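Local structure of neurogenic locus protein delta (Drosophila melanogaster, 7ALK) at residues Leu8-Asp14 against Asn73-Thr78; Gly16-Glu20 against Leu125-Arg129; Ile66-Leu70 against Asn85-Thr89; Arg22-Gly26 against Cys35-Cys39. The protein acts as a ligand for the Notch receptor in separating neural from epidermal lineages, this piece spanning its C2-like, DSL and first EGF-like domains. The contacts are given in a common frame with arbitrary orientation. Numbering follows the deposited sequence.

Contact 1: residues Leu8-Asp14 against Asn73-Thr78; sequences LKYFSND and NSVNLT. With NAG (2-acetamido-2-deoxy-beta-D-glucopyranose), chain C.
An antiparallel strand pairing joins the first strand of the C2-like domain, 3-12, to the short strand 75-76. The segments run 148° apart end to end, in the register Tyr10-Asn76 (non-hydrogen-bonded pair, CA to CA 4.9 Å) and Phe11-Val75 (hydrogen-bonded pair, CA to CA 5.2 Å). Two backbone bonds define the latter: Phe11 N to Val75 O, 3.1 Å, and Val75 N to Phe11 O, 2.7 Å. Further along, Lys9 O accepts from both Leu77 N (2.7 Å) and Thr78 N (3.2 Å). Psi of -63° at Lys9 marks a classic beta bulge, in which Lys9 and Tyr10 both face Glu155 of strand 153-161; Lys9 NZ also salt-bridges Glu155. Phe11 (chi1 t) and Val75 share one face. Leu77 (chi1 m) turns toward strand 3-12, its CD2 3.6 Å from Leu8 CB and its CD1 4.2 Å from Phe11 CB. On the other face Tyr10 (chi1 t) lays its ring under Val75 O, which lies 3.4 Å from Tyr10 CD1, while Asn76 OD1 sits at the ring edge. At the far end Ser74 OG (chi1 p) donates to Asp14 OD1 at 2.9 Å. Asn76 ND2 is bonded to NAG C1 (1.5 Å), so the Tyr10 face carries polar groups and sugar whereas the Phe11 face is apolar: one side is solvent-directed, the other belongs to the domain interior.

Contact 2: residues Gly16-Glu20 against Leu125-Arg129; sequences GRDNE and LLIQR
Asn19 lays its CB over two consecutive carbonyls of a bulged strand, 3.2 Å from Leu126 O and 3.2 Å from Ile127 O. The strand is 124-135, outermost in a four-stranded antiparallel sheet of the C2-like domain, and a classic beta bulge sets Ile127 and Gln128 together against Ala110 of strand 103-113. The bulge is visible in the backbone: Ile127 has phi/psi of -87°/-52°, between extended neighbours. Segment 16-20 is irregular and belongs to the loop that follows strand 3-12. It crosses rather than pairs, with end-to-end directions 73° apart and the closest CA approach between Asn19 CA and Ile127 CA, 4.7 Å. No hydrogen bond links the segments; Asn19 N lies 3.4 Å from Ile127 O, but at a poor angle. They meet mainly by side-chain atoms lying against strand carbonyls, burying 274 Å² in total. Asn19 points its CA-to-CB bond toward the strand with chi1 t, bringing ND2 to 3.9 Å from Leu126 CD2. Asp18, also t, brings its carboxylate to Leu125 and Leu126, with OD2 3.5 Å from Leu125 CB. Ile127 directs its CA-to-CB bond away and packs on Phe11 of strand 3-12, yet its CG2 still meets Arg17 O at 3.6 Å. The tightest approach is unusually close for two acceptors, Asp18 OD1 and Leu126 O at 2.7 Å.

Contact 3: residues Ile66-Leu70 against Asn85-Thr89; sequences ITPIL and NKGFT. With NAG (2-acetamido-2-deoxy-beta-D-glucopyranose), chain B; BMA (beta-D-mannopyranose), chain D.
Asn85-Phe88 form a type I' beta turn, with Lys86 at phi/psi 58°/36°, Gly87 at 79°/-1° and a hydrogen bond from Phe88 N to Asn85 O of 3.2 Å; opposite it, 66-70 runs along the interrupted strand 63-72 of the C2-like domain. The backbones stay apart, the nearest CA atoms being those of Thr67 and Phe88 at 6.7 Å, so side chains make most of the contact. Phe88 (chi1 t, chi2 73°) receives a CH-pi contact: Thr67 CG2 lies 3.9 Å from its ring centroid, 20° off the normal. Leu70 CD1 touches Phe88 CE2 at 3.9 Å, and Pro68 CD meets Phe88 CB at 4.1 Å. Thr67 OG1 hydrogen-bonds to Phe43 O on strand 40-48. Lys86, nearly fully extended (chi1 to chi4 all t), reaches past Pro68 to the glycan probably carried by Asn115; O2 of the glycan's mannose BMA comes within 3.1 Å of Gly87 N. Lys86 NZ donates twice, to Ile69 O at 2.9 Å and NAG O3 at 3.1 Å.

Contact 4: residues Arg22-Gly26 against Cys35-Cys39; sequences RCCSG and CLGSC
Cys23, with chi1 m, points across to Cys35, the SG atoms of Cys23 and Cys35 bonded at 2.0 Å with chi3 of 91°, a right-handed disulfide whose CA atoms lie 6.7 Å apart. Cys24 (chi1 -35°) follows with a bond to Cys39, SG of Cys24 to SG of Cys39 again 2.0 Å, but left-handed, chi3 -92°, with the CA atoms at 5.4 Å. Adjacent cysteines are thus tied to partners four residues apart, a double disulfide that cross-links the inside of the long loop between strands 3-12 and 40-48 of the C2-like domain. Neither segment has regular secondary structure, and their contact buries 313 Å² in total. Ser25 (chi1 t) turns toward the other segment, its OG making a weak hydrogen bond to Leu36 O at 3.1 Å and lying 3.5 Å from Gly37 CA. At phi/psi 133°/-19°, Gly37 has to be glycine, because a CB would jam against Leu36 O; an ideal CB on Gly37 would also sit 2.0 Å from Ser25 OG.

In the fold
All four contacts fall within the C2-like domain, on the same side of the chain's centre. In sequence, contact 4 nests inside contacts 1 and 2, which cross each other; contact 3 crosses contact 1 and nests inside contact 2. Contacts 2 and 4, centres about 10 Å apart, share a probable hydrogen bond from Cys24 N to Gly16 O (3.2 Å). Contacts 1 and 4, centres about 16 Å apart, meet through Asn73 N and Cys39 O (2.7 Å); contacts 1 and 3, centres about 14 Å apart, through Leu77 CD2 and Leu70 CD1 (3.6 Å). Contact 1 thus connects the disulfide-bonded loop with the glycan-bearing side, while Phe11 on Ile127 bridges the sheets of strands 3-12 and 124-135.

Contact 1: residues Leu8-Asp14 against Asn73-Thr78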
loop_
_atom_site.group_PDB
_atom_site.type_symbol
_atom_site.label_atom_id
_atom_site.label_comp_id
_atom_site.label_asym_id
_atom_site.label_seq_id
_atom_site.Cartn_x
_atom_site.Cartn_y
_atom_site.Cartn_z
ATOM N N LEU A 8 -10.396 -1.681 -2.474
ATOM C CA LEU A 8 -11.671 -2.264 -2.860
ATOM C C LEU A 8 -12.173 -1.612 -4.141
ATOM O O LEU A 8 -12.072 -0.394 -4.317
ATOM C CB LEU A 8 -12.695 -2.089 -1.741
ATOM C CG LEU A 8 -12.203 -2.372 -0.321
ATOM C CD1 LEU A 8 -13.180 -1.814 0.701
ATOM C CD2 LEU A 8 -11.999 -3.863 -0.111
ATOM N N LYS A 9 -12.718 -2.427 -5.043
ATOM C CA LYS A 9 -13.199 -1.938 -6.328
ATOM C C LYS A 9 -14.714 -2.036 -6.457
ATOM O O LYS A 9 -15.387 -1.010 -6.589
ATOM C CB LYS A 9 -12.510 -2.692 -7.476
ATOM C CG LYS A 9 -10.997 -2.534 -7.488
ATOM C CD LYS A 9 -10.407 -2.894 -8.844
ATOM C CE LYS A 9 -10.676 -4.344 -9.203
ATOM N NZ LYS A 9 -10.119 -4.701 -10.538
ATOM N N TYR A 10 -15.277 -3.242 -6.419
ATOM C CA TYR A 10 -16.708 -3.417 -6.631
ATOM C C TYR A 10 -17.253 -4.488 -5.702
ATOM O O TYR A 10 -16.695 -5.585 -5.617
ATOM C CB TYR A 10 -17.007 -3.791 -8.087
ATOM C CG TYR A 10 -18.449 -3.587 -8.490
ATOM C CD1 TYR A 10 -18.888 -2.360 -8.971
ATOM C CD2 TYR A 10 -19.370 -4.622 -8.396
ATOM C CE1 TYR A 10 -20.205 -2.168 -9.345
ATOM C CE2 TYR A 10 -20.689 -4.439 -8.768
ATOM C CZ TYR A 10 -21.101 -3.210 -9.241
ATOM O OH TYR A 10 -22.412 -3.021 -9.614
ATOM N N PHE A 11 -18.338 -4.162 -5.007
ATOM C CA PHE A 11 -19.120 -5.130 -4.250
ATOM C C PHE A 11 -20.471 -5.286 -4.930
ATOM O O PHE A 11 -21.152 -4.291 -5.195
ATOM C CB PHE A 11 -19.298 -4.689 -2.795
ATOM C CG PHE A 11 -20.014 -5.699 -1.943
ATOM C CD1 PHE A 11 -19.367 -6.850 -1.520
ATOM C CD2 PHE A 11 -21.331 -5.499 -1.566
ATOM C CE1 PHE A 11 -20.021 -7.782 -0.737
ATOM C CE2 PHE A 11 -21.990 -6.429 -0.781
ATOM C CZ PHE A 11 -21.333 -7.571 -0.366
ATOM N N SER A 12 -20.851 -6.526 -5.222
ATOM C CA SER A 12 -22.040 -6.822 -6.011
ATOM C C SER A 12 -23.078 -7.511 -5.135
ATOM O O SER A 12 -22.794 -8.552 -4.535
ATOM C CB SER A 12 -21.689 -7.696 -7.215
ATOM O OG SER A 12 -22.812 -7.879 -8.058
ATOM N N ASN A 13 -24.277 -6.932 -5.072
ATOM C CA ASN A 13 -25.388 -7.520 -4.333
ATOM C C ASN A 13 -26.698 -6.864 -4.752
ATOM O O ASN A 13 -27.304 -6.118 -3.976
ATOM C CB ASN A 13 -25.167 -7.380 -2.825
ATOM C CG ASN A 13 -26.263 -8.038 -2.008
ATOM O OD1 ASN A 13 -26.848 -7.416 -1.122
ATOM N ND2 ASN A 13 -26.556 -9.296 -2.312
ATOM N N ASP A 14 -27.140 -7.137 -5.982
ATOM C CA ASP A 14 -28.332 -6.488 -6.518
ATOM C C ASP A 14 -29.605 -6.916 -5.801
ATOM O O ASP A 14 -30.610 -6.198 -5.868
ATOM C CB ASP A 14 -28.460 -6.781 -8.013
ATOM C CG ASP A 14 -27.260 -6.307 -8.804
ATOM O OD1 ASP A 14 -26.631 -5.308 -8.393
ATOM O OD2 ASP A 14 -26.943 -6.932 -9.838
ATOM N N ASN A 73 -26.572 -1.963 -1.485
ATOM C CA ASN A 73 -26.540 -3.125 -2.367
ATOM C C ASN A 73 -25.222 -3.194 -3.128
ATOM O O ASN A 73 -24.151 -3.255 -2.515
ATOM C CB ASN A 73 -27.728 -3.098 -3.333
ATOM C CG ASN A 73 -29.000 -3.639 -2.705
ATOM O OD1 ASN A 73 -29.096 -3.775 -1.486
ATOM N ND2 ASN A 73 -29.985 -3.952 -3.540
ATOM N N SER A 74 -25.284 -3.176 -4.456
ATOM C CA SER A 74 -24.066 -3.172 -5.256
ATOM C C SER A 74 -23.427 -1.788 -5.220
ATOM O O SER A 74 -24.113 -0.773 -5.367
ATOM C CB SER A 74 -24.369 -3.592 -6.692
ATOM O OG SER A 74 -25.524 -2.937 -7.185
ATOM N N VAL A 75 -22.108 -1.746 -5.027
ATOM C CA VAL A 75 -21.389 -0.505 -4.752
ATOM C C VAL A 75 -20.170 -0.411 -5.664
ATOM O O VAL A 75 -19.409 -1.377 -5.789
ATOM C CB VAL A 75 -20.958 -0.421 -3.275
ATOM C CG1 VAL A 75 -20.078 0.802 -3.036
ATOM C CG2 VAL A 75 -22.173 -0.397 -2.360
ATOM N N ASN A 76 -19.981 0.753 -6.288
ATOM C CA ASN A 76 -18.761 1.048 -7.036
ATOM C C ASN A 76 -17.814 1.797 -6.109
ATOM O O ASN A 76 -18.029 2.977 -5.814
ATOM C CB ASN A 76 -19.055 1.872 -8.286
ATOM C CG ASN A 76 -18.051 1.615 -9.400
ATOM O OD1 ASN A 76 -16.995 1.024 -9.171
ATOM N ND2 ASN A 76 -18.383 2.059 -10.612
ATOM N N LEU A 77 -16.769 1.115 -5.647
ATOM C CA LEU A 77 -15.839 1.724 -4.707
ATOM C C LEU A 77 -14.674 2.421 -5.398
ATOM O O LEU A 77 -14.096 3.353 -4.829
ATOM C CB LEU A 77 -15.310 0.670 -3.729
ATOM C CG LEU A 77 -16.362 0.007 -2.833
ATOM C CD1 LEU A 77 -16.899 -1.275 -3.461
ATOM C CD2 LEU A 77 -15.801 -0.266 -1.449
ATOM N N THR A 78 -14.321 2.001 -6.609
ATOM C CA THR A 78 -13.238 2.639 -7.347
ATOM C C THR A 78 -13.674 3.991 -7.899
ATOM O O THR A 78 -13.115 5.027 -7.540
ATOM C CB THR A 78 -12.744 1.758 -8.510
ATOM O OG1 THR A 78 -11.624 2.387 -9.146
ATOM C CG2 THR A 78 -13.848 1.554 -9.534
HETATM C C1 NAG C . -17.593 1.873 -11.816
HETATM C C2 NAG C . -16.785 3.038 -12.380
HETATM C C3 NAG C . -16.328 2.700 -13.801
HETATM C C4 NAG C . -15.670 1.324 -13.868
HETATM C C5 NAG C . -16.459 0.256 -13.107
HETATM C C6 NAG C . -15.684 -1.032 -12.935
HETATM C C7 NAG C . -17.046 5.478 -12.635
HETATM C C8 NAG C . -18.004 6.630 -12.568
HETATM N N2 NAG C . -17.560 4.271 -12.367
HETATM O O3 NAG C . -15.403 3.683 -14.254
HETATM O O4 NAG C . -15.585 0.915 -15.228
HETATM O O5 NAG C . -16.789 0.714 -11.789
HETATM O O6 NAG C . -16.534 -2.111 -12.569
HETATM O O7 NAG C . -15.862 5.633 -12.924
#

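Contact 2: residues Gly16-Glu20 against Leu125-Arg129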
loop_
_atom_site.group_PDB
_atom_site.type_symbol
_atom_site.label_atom_id
_atom_site.label_comp_id
_atom_site.label_asym_id
_atom_site.label_seq_id
_atom_site.Cartn_x
_atom_site.Cartn_y
_atom_site.Cartn_z
ATOM N N GLY A 16 -29.913 -7.417 -2.468
ATOM C CA GLY A 16 -29.980 -6.918 -1.109
ATOM C C GLY A 16 -30.206 -8.019 -0.095
ATOM O O GLY A 16 -31.078 -7.901 0.771
ATOM N N ARG A 17 -29.426 -9.090 -0.187
ATOM C CA ARG A 17 -29.634 -10.281 0.623
ATOM C C ARG A 17 -28.493 -10.464 1.622
ATOM O O ARG A 17 -27.571 -9.650 1.716
ATOM C CB ARG A 17 -29.797 -11.512 -0.272
ATOM C CG ARG A 17 -31.063 -11.471 -1.109
ATOM C CD ARG A 17 -31.292 -12.761 -1.878
ATOM N NE ARG A 17 -32.478 -12.670 -2.721
ATOM C CZ ARG A 17 -33.716 -12.890 -2.298
ATOM N NH1 ARG A 17 -33.969 -13.222 -1.043
ATOM N NH2 ARG A 17 -34.726 -12.772 -3.156
ATOM N N ASP A 18 -28.570 -11.560 2.371
ATOM C CA ASP A 18 -27.750 -11.800 3.549
ATOM C C ASP A 18 -26.879 -13.033 3.335
ATOM O O ASP A 18 -27.070 -13.806 2.394
ATOM C CB ASP A 18 -28.644 -11.973 4.789
ATOM C CG ASP A 18 -27.885 -11.860 6.097
ATOM O OD1 ASP A 18 -26.679 -12.178 6.129
ATOM O OD2 ASP A 18 -28.506 -11.452 7.102
ATOM N N ASN A 19 -25.901 -13.201 4.233
ATOM C CA ASN A 19 -25.071 -14.401 4.224
ATOM C C ASN A 19 -25.906 -15.659 4.416
ATOM O O ASN A 19 -25.567 -16.720 3.878
ATOM C CB ASN A 19 -24.005 -14.303 5.317
ATOM C CG ASN A 19 -22.781 -15.147 5.021
ATOM O OD1 ASN A 19 -22.811 -16.026 4.160
ATOM N ND2 ASN A 19 -21.695 -14.883 5.738
ATOM N N GLU A 20 -26.994 -15.563 5.176
ATOM C CA GLU A 20 -27.881 -16.687 5.429
ATOM C C GLU A 20 -29.010 -16.796 4.411
ATOM O O GLU A 20 -29.839 -17.704 4.524
ATOM C CB GLU A 20 -28.464 -16.585 6.842
ATOM C CG GLU A 20 -29.229 -15.298 7.103
ATOM C CD GLU A 20 -29.658 -15.159 8.550
ATOM O OE1 GLU A 20 -29.565 -16.158 9.295
ATOM O OE2 GLU A 20 -30.087 -14.055 8.944
ATOM N N LEU A 125 -26.132 -6.910 10.057
ATOM C CA LEU A 125 -26.142 -8.284 9.569
ATOM C C LEU A 125 -24.917 -8.502 8.695
ATOM O O LEU A 125 -24.648 -7.704 7.792
ATOM C CB LEU A 125 -27.418 -8.589 8.773
ATOM C CG LEU A 125 -28.770 -8.399 9.465
ATOM C CD1 LEU A 125 -29.905 -8.562 8.467
ATOM C CD2 LEU A 125 -28.928 -9.379 10.616
ATOM N N LEU A 126 -24.180 -9.579 8.963
ATOM C CA LEU A 126 -22.993 -9.903 8.180
ATOM C C LEU A 126 -23.397 -10.397 6.796
ATOM O O LEU A 126 -24.109 -11.398 6.674
ATOM C CB LEU A 126 -22.158 -10.958 8.901
ATOM C CG LEU A 126 -21.038 -11.618 8.090
ATOM C CD1 LEU A 126 -19.927 -10.624 7.781
ATOM C CD2 LEU A 126 -20.490 -12.835 8.819
ATOM N N ILE A 127 -22.935 -9.707 5.757
ATOM C CA ILE A 127 -23.278 -10.074 4.385
ATOM C C ILE A 127 -22.322 -11.124 3.831
ATOM O O ILE A 127 -22.751 -12.161 3.320
ATOM C CB ILE A 127 -23.306 -8.820 3.485
ATOM C CG1 ILE A 127 -23.992 -7.655 4.196
ATOM C CG2 ILE A 127 -24.014 -9.123 2.179
ATOM C CD1 ILE A 127 -23.891 -6.353 3.436
ATOM N N GLN A 128 -21.017 -10.874 3.913
ATOM C CA GLN A 128 -20.034 -11.787 3.351
ATOM C C GLN A 128 -18.731 -11.663 4.124
ATOM O O GLN A 128 -18.398 -10.594 4.641
ATOM C CB GLN A 128 -19.790 -11.507 1.862
ATOM C CG GLN A 128 -18.907 -12.534 1.172
ATOM C CD GLN A 128 -18.608 -12.181 -0.270
ATOM O OE1 GLN A 128 -19.281 -11.342 -0.867
ATOM N NE2 GLN A 128 -17.592 -12.819 -0.835
ATOM N N ARG A 129 -17.994 -12.772 4.194
ATOM C CA ARG A 129 -16.688 -12.821 4.835
ATOM C C ARG A 129 -15.720 -13.570 3.932
ATOM O O ARG A 129 -16.053 -14.640 3.414
ATOM C CB ARG A 129 -16.767 -13.505 6.203
ATOM C CG ARG A 129 -15.428 -13.642 6.906
ATOM C CD ARG A 129 -15.525 -14.605 8.073
ATOM N NE ARG A 129 -16.605 -14.239 8.980
ATOM C CZ ARG A 129 -16.428 -13.638 10.148
ATOM N NH1 ARG A 129 -15.218 -13.336 10.593
ATOM N NH2 ARG A 129 -17.489 -13.329 10.887
#

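Contact 3: residues Ile66-Leu70 against Asn85-Thr89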
loop_
_atom_site.group_PDB
_atom_site.type_symbol
_atom_site.label_atom_id
_atom_site.label_comp_id
_atom_site.label_asym_id
_atom_site.label_seq_id
_atom_site.Cartn_x
_atom_site.Cartn_y
_atom_site.Cartn_z
ATOM N N ILE A 66 -12.331 -0.057 10.250
ATOM C CA ILE A 66 -13.779 -0.069 10.078
ATOM C C ILE A 66 -14.146 1.042 9.105
ATOM O O ILE A 66 -13.653 2.170 9.229
ATOM C CB ILE A 66 -14.512 0.107 11.421
ATOM C CG1 ILE A 66 -14.655 -1.237 12.132
ATOM C CG2 ILE A 66 -15.881 0.727 11.214
ATOM C CD1 ILE A 66 -15.563 -1.184 13.337
ATOM N N THR A 67 -15.008 0.725 8.141
ATOM C CA THR A 67 -15.438 1.614 7.072
ATOM C C THR A 67 -16.840 2.148 7.340
ATOM O O THR A 67 -17.712 1.399 7.794
ATOM C CB THR A 67 -15.429 0.877 5.731
ATOM O OG1 THR A 67 -14.216 0.125 5.607
ATOM C CG2 THR A 67 -15.521 1.856 4.578
ATOM N N PRO A 68 -17.096 3.430 7.089
ATOM C CA PRO A 68 -18.471 3.938 7.170
ATOM C C PRO A 68 -19.319 3.397 6.028
ATOM O O PRO A 68 -18.828 2.767 5.091
ATOM C CB PRO A 68 -18.298 5.457 7.074
ATOM C CG PRO A 68 -16.998 5.642 6.365
ATOM C CD PRO A 68 -16.126 4.506 6.819
ATOM N N ILE A 69 -20.624 3.654 6.122
ATOM C CA ILE A 69 -21.575 3.186 5.117
ATOM C C ILE A 69 -21.249 3.830 3.776
ATOM O O ILE A 69 -21.504 5.021 3.568
ATOM C CB ILE A 69 -23.029 3.487 5.530
ATOM C CG1 ILE A 69 -23.303 2.982 6.946
ATOM C CG2 ILE A 69 -23.999 2.853 4.545
ATOM C CD1 ILE A 69 -24.744 3.126 7.382
ATOM N N LEU A 70 -20.686 3.045 2.857
ATOM C CA LEU A 70 -20.262 3.569 1.564
ATOM C C LEU A 70 -21.374 3.573 0.524
ATOM O O LEU A 70 -21.396 4.459 -0.338
ATOM C CB LEU A 70 -19.077 2.762 1.025
ATOM C CG LEU A 70 -17.823 2.733 1.898
ATOM C CD1 LEU A 70 -16.661 2.122 1.136
ATOM C CD2 LEU A 70 -17.472 4.131 2.386
ATOM N N ASN A 85 -14.711 9.812 -0.825
ATOM C CA ASN A 85 -14.350 10.219 0.528
ATOM C C ASN A 85 -15.359 9.743 1.565
ATOM O O ASN A 85 -15.415 8.549 1.882
ATOM C CB ASN A 85 -14.202 11.740 0.607
ATOM C CG ASN A 85 -12.828 12.214 0.173
ATOM O OD1 ASN A 85 -11.850 12.070 0.906
ATOM N ND2 ASN A 85 -12.749 12.786 -1.023
ATOM N N LYS A 86 -16.157 10.676 2.091
ATOM C CA LYS A 86 -16.976 10.451 3.285
ATOM C C LYS A 86 -16.101 10.051 4.471
ATOM O O LYS A 86 -16.490 9.235 5.309
ATOM C CB LYS A 86 -18.072 9.410 3.037
ATOM C CG LYS A 86 -19.301 9.588 3.917
ATOM C CD LYS A 86 -20.030 8.272 4.138
ATOM C CE LYS A 86 -21.236 8.465 5.046
ATOM N NZ LYS A 86 -21.794 7.167 5.522
ATOM N N GLY A 87 -14.904 10.632 4.542
ATOM C CA GLY A 87 -13.953 10.328 5.590
ATOM C C GLY A 87 -13.176 9.046 5.403
ATOM O O GLY A 87 -12.321 8.734 6.242
ATOM N N PHE A 88 -13.434 8.296 4.335
ATOM C CA PHE A 88 -12.798 7.009 4.097
ATOM C C PHE A 88 -11.783 7.128 2.966
ATOM O O PHE A 88 -12.044 7.781 1.952
ATOM C CB PHE A 88 -13.841 5.941 3.759
ATOM C CG PHE A 88 -13.267 4.717 3.107
ATOM C CD1 PHE A 88 -12.530 3.806 3.844
ATOM C CD2 PHE A 88 -13.472 4.473 1.758
ATOM C CE1 PHE A 88 -12.003 2.678 3.248
ATOM C CE2 PHE A 88 -12.947 3.346 1.157
ATOM C CZ PHE A 88 -12.212 2.448 1.903
ATOM N N THR A 89 -10.632 6.488 3.146
ATOM C CA THR A 89 -9.546 6.521 2.175
ATOM C C THR A 89 -9.455 5.183 1.454
ATOM O O THR A 89 -9.413 4.128 2.095
ATOM C CB THR A 89 -8.211 6.844 2.851
ATOM O OG1 THR A 89 -8.321 8.082 3.565
ATOM C CG2 THR A 89 -7.100 6.958 1.816
HETATM C C1 NAG B . -24.782 7.302 9.241
HETATM C C2 NAG B . -23.424 7.228 8.567
HETATM C C3 NAG B . -22.554 8.390 9.025
HETATM C C4 NAG B . -23.259 9.717 8.762
HETATM C C5 NAG B . -24.696 9.716 9.292
HETATM C C6 NAG B . -25.499 10.879 8.758
HETATM C C7 NAG B . -22.314 5.521 9.981
HETATM C C8 NAG B . -21.649 4.178 9.979
HETATM N N2 NAG B . -22.758 5.953 8.792
HETATM O O3 NAG B . -21.312 8.330 8.331
HETATM O O4 NAG B . -22.572 10.779 9.417
HETATM O O5 NAG B . -25.410 8.531 8.903
HETATM O O6 NAG B . -25.670 10.777 7.350
HETATM O O7 NAG B . -22.447 6.175 11.011
HETATM C C1 BMA D . -17.317 14.185 7.390
HETATM C C2 BMA D . -15.879 13.817 6.987
HETATM C C3 BMA D . -14.974 15.031 7.104
HETATM C C4 BMA D . -15.567 16.210 6.324
HETATM C C5 BMA D . -16.975 16.521 6.860
HETATM C C6 BMA D . -17.664 17.654 6.107
HETATM O O2 BMA D . -15.840 13.423 5.621
HETATM O O3 BMA D . -13.655 14.738 6.644
HETATM O O4 BMA D . -14.737 17.357 6.451
HETATM O O5 BMA D . -17.786 15.345 6.719
HETATM O O6 BMA D . -18.967 17.215 5.708
#

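Contact 4: residues Arg22-Gly26 against Cys35-Cys39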
loop_
_atom_site.group_PDB
_atom_site.type_symbol
_atom_site.label_atom_id
_atom_site.label_comp_id
_atom_site.label_asym_id
_atom_site.label_seq_id
_atom_site.Cartn_x
_atom_site.Cartn_y
_atom_site.Cartn_z
ATOM N N ARG A 22 -31.482 -14.496 3.711
ATOM C CA ARG A 22 -32.540 -13.521 3.930
ATOM C C ARG A 22 -32.092 -12.153 3.404
ATOM O O ARG A 22 -31.007 -11.998 2.842
ATOM C CB ARG A 22 -32.908 -13.480 5.414
ATOM C CG ARG A 22 -34.230 -12.783 5.743
ATOM C CD ARG A 22 -34.627 -12.973 7.197
ATOM N NE ARG A 22 -35.195 -11.756 7.765
ATOM C CZ ARG A 22 -36.417 -11.666 8.271
ATOM N NH1 ARG A 22 -37.237 -12.705 8.294
ATOM N NH2 ARG A 22 -36.830 -10.502 8.766
ATOM N N CYS A 23 -32.944 -11.148 3.570
ATOM C CA CYS A 23 -32.649 -9.802 3.108
ATOM C C CYS A 23 -32.247 -8.908 4.274
ATOM O O CYS A 23 -32.679 -9.106 5.412
ATOM C CB CYS A 23 -33.850 -9.205 2.378
ATOM S SG CYS A 23 -34.129 -9.941 0.760
ATOM N N CYS A 24 -31.411 -7.914 3.969
ATOM C CA CYS A 24 -30.896 -7.025 5.005
ATOM C C CYS A 24 -32.009 -6.190 5.625
ATOM O O CYS A 24 -32.019 -5.961 6.841
ATOM C CB CYS A 24 -29.809 -6.126 4.421
ATOM S SG CYS A 24 -28.792 -6.927 3.159
ATOM N N SER A 25 -32.956 -5.725 4.808
ATOM C CA SER A 25 -34.056 -4.926 5.333
ATOM C C SER A 25 -35.096 -5.787 6.037
ATOM O O SER A 25 -35.815 -5.290 6.911
ATOM C CB SER A 25 -34.704 -4.124 4.206
ATOM O OG SER A 25 -35.542 -3.101 4.719
ATOM N N GLY A 26 -35.195 -7.062 5.671
ATOM C CA GLY A 26 -36.048 -7.997 6.371
ATOM C C GLY A 26 -37.493 -8.041 5.928
ATOM O O GLY A 26 -38.318 -8.633 6.634
ATOM N N CYS A 35 -36.928 -8.039 -2.755
ATOM C CA CYS A 35 -37.019 -7.446 -1.429
ATOM C C CYS A 35 -37.169 -5.932 -1.524
ATOM O O CYS A 35 -37.181 -5.343 -2.609
ATOM C CB CYS A 35 -35.800 -7.829 -0.591
ATOM S SG CYS A 35 -36.017 -9.381 0.292
ATOM N N LEU A 36 -37.285 -5.301 -0.356
ATOM C CA LEU A 36 -37.570 -3.875 -0.254
ATOM C C LEU A 36 -36.740 -3.286 0.874
ATOM O O LEU A 36 -36.899 -3.688 2.030
ATOM C CB LEU A 36 -39.060 -3.632 0.006
ATOM C CG LEU A 36 -40.054 -4.127 -1.045
ATOM C CD1 LEU A 36 -41.459 -4.196 -0.463
ATOM C CD2 LEU A 36 -40.017 -3.237 -2.275
ATOM N N GLY A 37 -35.865 -2.337 0.547
ATOM C CA GLY A 37 -35.112 -1.637 1.571
ATOM C C GLY A 37 -33.626 -1.511 1.305
ATOM O O GLY A 37 -32.956 -0.667 1.910
ATOM N N SER A 38 -33.099 -2.356 0.414
ATOM C CA SER A 38 -31.687 -2.363 0.036
ATOM C C SER A 38 -30.776 -2.688 1.216
ATOM O O SER A 38 -31.237 -2.831 2.354
ATOM C CB SER A 38 -31.286 -1.023 -0.589
ATOM O OG SER A 38 -31.176 -0.008 0.394
ATOM N N CYS A 39 -29.476 -2.806 0.953
ATOM C CA CYS A 39 -28.496 -3.256 1.938
ATOM C C CYS A 39 -27.440 -2.174 2.124
ATOM O O CYS A 39 -26.572 -1.995 1.264
ATOM C CB CYS A 39 -27.858 -4.572 1.498
ATOM S SG CYS A 39 -27.277 -5.614 2.847
#